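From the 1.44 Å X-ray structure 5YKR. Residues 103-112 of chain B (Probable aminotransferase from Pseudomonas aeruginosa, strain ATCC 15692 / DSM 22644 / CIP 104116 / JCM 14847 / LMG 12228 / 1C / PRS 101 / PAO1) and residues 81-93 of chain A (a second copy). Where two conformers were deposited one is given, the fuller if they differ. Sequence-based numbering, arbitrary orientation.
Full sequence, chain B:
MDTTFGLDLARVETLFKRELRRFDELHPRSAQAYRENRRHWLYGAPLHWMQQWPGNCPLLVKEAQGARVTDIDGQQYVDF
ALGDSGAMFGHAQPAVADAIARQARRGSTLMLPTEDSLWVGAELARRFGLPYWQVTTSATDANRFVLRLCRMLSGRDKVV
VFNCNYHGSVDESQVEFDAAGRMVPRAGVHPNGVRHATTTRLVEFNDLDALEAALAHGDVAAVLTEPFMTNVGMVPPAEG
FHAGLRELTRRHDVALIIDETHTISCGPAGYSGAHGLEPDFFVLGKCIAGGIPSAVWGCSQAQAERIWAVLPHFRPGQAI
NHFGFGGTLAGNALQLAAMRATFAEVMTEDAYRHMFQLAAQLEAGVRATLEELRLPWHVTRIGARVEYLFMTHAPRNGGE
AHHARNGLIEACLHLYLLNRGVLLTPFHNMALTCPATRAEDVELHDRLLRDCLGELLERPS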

# COMPACT_ATOMS: atom_id res chain seq x y z
N GLN B 103 17.51 -11.36 0.86
CA GLN B 103 17.12 -10.43 1.91
C GLN B 103 16.07 -11.00 2.84
O GLN B 103 16.14 -10.75 4.06
CB GLN B 103 16.68 -9.07 1.33
CG GLN B 103 16.59 -7.99 2.39
CD GLN B 103 17.94 -7.72 3.03
OE1 GLN B 103 18.96 -7.68 2.32
NE2 GLN B 103 17.95 -7.57 4.36
N ALA B 104 15.14 -11.79 2.35
CA ALA B 104 14.17 -12.40 3.23
C ALA B 104 14.87 -13.22 4.35
O ALA B 104 14.43 -13.25 5.51
CB ALA B 104 13.19 -13.26 2.43
N ARG B 105 15.94 -13.87 3.99
CA ARG B 105 16.72 -14.69 4.91
C ARG B 105 17.59 -13.91 5.85
O ARG B 105 18.14 -14.49 6.77
CB ARG B 105 17.54 -15.73 4.12
CG ARG B 105 16.64 -16.71 3.41
CD ARG B 105 17.31 -17.87 2.71
NE ARG B 105 16.31 -18.83 2.20
CZ ARG B 105 16.13 -19.16 0.91
NH1 ARG B 105 16.88 -18.64 -0.06
NH2 ARG B 105 15.22 -20.06 0.59
N ARG B 106 17.69 -12.59 5.67
CA ARG B 106 18.46 -11.77 6.61
C ARG B 106 17.77 -10.54 7.16
O ARG B 106 18.42 -9.67 7.71
CB ARG B 106 19.80 -11.39 6.01
CG ARG B 106 19.77 -10.48 4.85
CD ARG B 106 21.08 -10.63 4.01
NE ARG B 106 22.23 -10.07 4.71
CZ ARG B 106 23.49 -10.54 4.76
NH1 ARG B 106 23.85 -11.66 4.13
NH2 ARG B 106 24.39 -9.87 5.46
N GLY B 107 16.44 -10.57 7.11
CA GLY B 107 15.63 -9.53 7.68
C GLY B 107 14.92 -8.72 6.63
O GLY B 107 15.56 -7.99 5.87
N SER B 108 13.60 -8.84 6.59
CA SER B 108 12.83 -8.18 5.57
C SER B 108 12.22 -6.86 6.03
O SER B 108 12.07 -5.94 5.20
CB SER B 108 11.77 -9.12 5.06
OG SER B 108 11.07 -9.65 6.14
N THR B 109 11.85 -6.75 7.31
CA THR B 109 11.28 -5.48 7.79
C THR B 109 11.69 -5.22 9.24
O THR B 109 11.30 -5.95 10.14
CB THR B 109 9.77 -5.38 7.50
OG1 THR B 109 9.34 -4.01 7.50
CG2 THR B 109 8.89 -6.24 8.41
N LEU B 110 12.46 -4.15 9.41
CA LEU B 110 13.12 -3.84 10.68
C LEU B 110 12.79 -2.46 11.21
O LEU B 110 13.27 -2.08 12.30
CB LEU B 110 14.64 -3.96 10.49
CG LEU B 110 15.09 -5.40 10.17
CD1 LEU B 110 15.88 -5.35 8.86
CD2 LEU B 110 15.84 -5.92 11.39
N MET B 111 12.01 -1.68 10.48
CA MET B 111 11.77 -0.26 10.74
C MET B 111 13.09 0.51 10.73
O MET B 111 13.23 1.57 11.31
CB MET B 111 10.96 -0.04 12.03
CG MET B 111 10.48 1.37 12.35
SD MET B 111 9.77 2.24 10.96
CE MET B 111 8.29 1.27 10.65
N LEU B 112 14.05 -0.00 9.94
CA LEU B 112 15.39 0.54 9.84
C LEU B 112 15.94 0.39 8.43
O LEU B 112 15.51 -0.52 7.68
CB LEU B 112 16.35 -0.20 10.80
CG LEU B 112 16.10 0.04 12.29
CD1 LEU B 112 16.84 -0.99 13.13
CD2 LEU B 112 16.53 1.45 12.68
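Chain A 81-93: ALGDSGAMFGHAQ

Chain A 81-93 lies on chain B 103-112 as an irregular, turn-rich loop without regular helix or strand, and the two run in opposite senses: the nearest CA pairs are Leu B110 with Gly A83 (3.8 Å), Gly B107 with His A91 (5.2 Å) and Arg B105 with Ala A92 (4.8 Å). Gln B103 and Ala B104 belong to a helix that begins earlier in the chain; farther along, from Gly B107, the stretch is loop. Chain A folds through a type I' turn, Gly A83 to Gly A86, then type I turns from Ser A85 to Met A88 and from Ala A87 to Gly A90, before Gln A93 takes the N-cap position of the following helix.

Two glycines of chain A let Thr B109 come close. Gly A83 CA lies 3.4 Å from Thr B109 O, a CA-H...O contact, and 3.6 Å from Leu B110 C; a CB on Gly A83 would clash with that same Thr B109 O. Thr B109 CG2 rests 3.5 Å from Gly A86 C, and a CB on Gly A86 would clash with that methyl. Ala A92 points its CB toward chain B, 3.3 Å from Ala B104 O and 3.4 Å from Arg B105 O, while Ala A92 CA makes a second CA-H...O contact with Ala B104 O (3.4 Å). Met B111 CE reaches Asp A84 CB at 4.1 Å.

The His A91 ring takes a CH-pi contact over one face from Leu B110 CD2, 3.8 Å from the ring centroid; Thr B109 O approaches its edge, 3.5 Å from His A91 CE1.

No direct hydrogen bond crosses; waters link groups that do not pair directly. Water 1 accepts from Thr B109 OG1 (2.6 Å) and donates to Gly A83 O (2.7 Å); water 2 accepts from Gly A83 N (2.8 Å) and donates to Leu B110 O (2.9 Å). Water 3 accepts from Thr B109 N (3.0 Å) and bonds His A91 ND1 (2.8 Å). Water 4 accepts from Ala A92 N (2.9 Å) and donates to Ala B104 O (2.6 Å) and Ser B108 OG (2.8 Å).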

# COMPACT_ATOMS: atom_id res chain seq x y z
N ALA A 81 11.29 -4.85 19.13
CA ALA A 81 10.59 -3.93 18.21
C ALA A 81 9.98 -4.65 17.01
O ALA A 81 8.84 -4.37 16.59
CB ALA A 81 11.58 -2.89 17.71
N LEU A 82 10.77 -5.59 16.47
CA LEU A 82 10.31 -6.53 15.42
C LEU A 82 9.63 -5.78 14.27
O LEU A 82 8.48 -6.07 13.87
CB LEU A 82 9.43 -7.61 16.02
CG LEU A 82 10.15 -8.52 17.02
CD1 LEU A 82 9.17 -9.49 17.68
CD2 LEU A 82 11.29 -9.29 16.33
N GLY A 83 10.34 -4.78 13.74
CA GLY A 83 9.82 -4.05 12.57
C GLY A 83 8.56 -3.25 12.89
O GLY A 83 7.71 -3.04 12.05
N ASP A 84 8.48 -2.76 14.11
CA ASP A 84 7.24 -2.14 14.63
C ASP A 84 6.05 -3.05 14.40
O ASP A 84 5.01 -2.62 13.89
CB ASP A 84 7.03 -0.74 14.05
CG ASP A 84 5.97 0.02 14.76
OD1 ASP A 84 5.97 -0.03 16.05
OD2 ASP A 84 5.18 0.70 14.08
N SER A 85 6.26 -4.33 14.74
CA SER A 85 5.26 -5.39 14.60
C SER A 85 5.16 -6.00 13.17
O SER A 85 4.55 -7.04 13.02
CB SER A 85 3.89 -4.99 15.18
OG SER A 85 4.10 -4.47 16.47
N GLY A 86 5.81 -5.39 12.16
CA GLY A 86 5.85 -5.98 10.81
C GLY A 86 6.54 -7.35 10.77
O GLY A 86 6.30 -8.18 9.90
N ALA A 87 7.42 -7.57 11.71
CA ALA A 87 8.13 -8.84 11.90
C ALA A 87 7.74 -9.54 13.22
O ALA A 87 8.57 -10.13 13.90
CB ALA A 87 9.66 -8.64 11.82
N MET A 88 6.47 -9.44 13.58
CA MET A 88 5.97 -9.95 14.85
C MET A 88 6.38 -11.38 15.18
O MET A 88 6.58 -11.70 16.38
CB MET A 88 4.42 -9.87 14.83
CG MET A 88 3.77 -10.58 15.99
SD MET A 88 2.02 -10.24 16.00
CE MET A 88 1.59 -11.30 17.34
N PHE A 89 6.46 -12.24 14.17
CA PHE A 89 6.87 -13.63 14.42
C PHE A 89 8.34 -13.92 14.26
O PHE A 89 8.74 -15.09 14.24
CB PHE A 89 5.97 -14.59 13.63
CG PHE A 89 4.54 -14.45 13.99
CD1 PHE A 89 4.05 -15.14 15.10
CD2 PHE A 89 3.70 -13.63 13.26
CE1 PHE A 89 2.78 -14.95 15.52
CE2 PHE A 89 2.39 -13.40 13.71
CZ PHE A 89 1.97 -14.10 14.83
N GLY A 90 9.14 -12.85 14.24
CA GLY A 90 10.59 -12.93 14.08
C GLY A 90 11.05 -12.57 12.69
O GLY A 90 10.28 -12.57 11.70
N HIS A 91 12.33 -12.27 12.60
CA HIS A 91 12.97 -12.04 11.32
C HIS A 91 13.28 -13.36 10.63
O HIS A 91 13.72 -14.31 11.28
CB HIS A 91 14.23 -11.22 11.52
CG HIS A 91 13.97 -9.90 12.14
ND1 HIS A 91 13.21 -8.93 11.54
CD2 HIS A 91 14.32 -9.42 13.36
CE1 HIS A 91 13.15 -7.88 12.35
NE2 HIS A 91 13.80 -8.15 13.48
N ALA A 92 13.13 -13.38 9.30
CA ALA A 92 13.63 -14.50 8.52
C ALA A 92 13.08 -15.87 9.00
O ALA A 92 13.83 -16.85 9.13
CB ALA A 92 15.17 -14.51 8.51
N GLN A 93 11.79 -15.93 9.29
CA GLN A 93 11.14 -17.24 9.58
C GLN A 93 11.39 -18.17 8.42
O GLN A 93 11.10 -17.85 7.28
CB GLN A 93 9.63 -17.04 9.78
CG GLN A 93 9.13 -16.80 11.17
CD GLN A 93 9.16 -18.00 12.07
OE1 GLN A 93 9.49 -19.16 11.67
NE2 GLN A 93 8.80 -17.73 13.35
O HOH W 1 7.86 -2.92 9.38
O HOH W 2 13.07 -4.28 14.17
O HOH W 3 12.11 -9.19 9.00
O HOH W 4 12.66 -11.88 6.92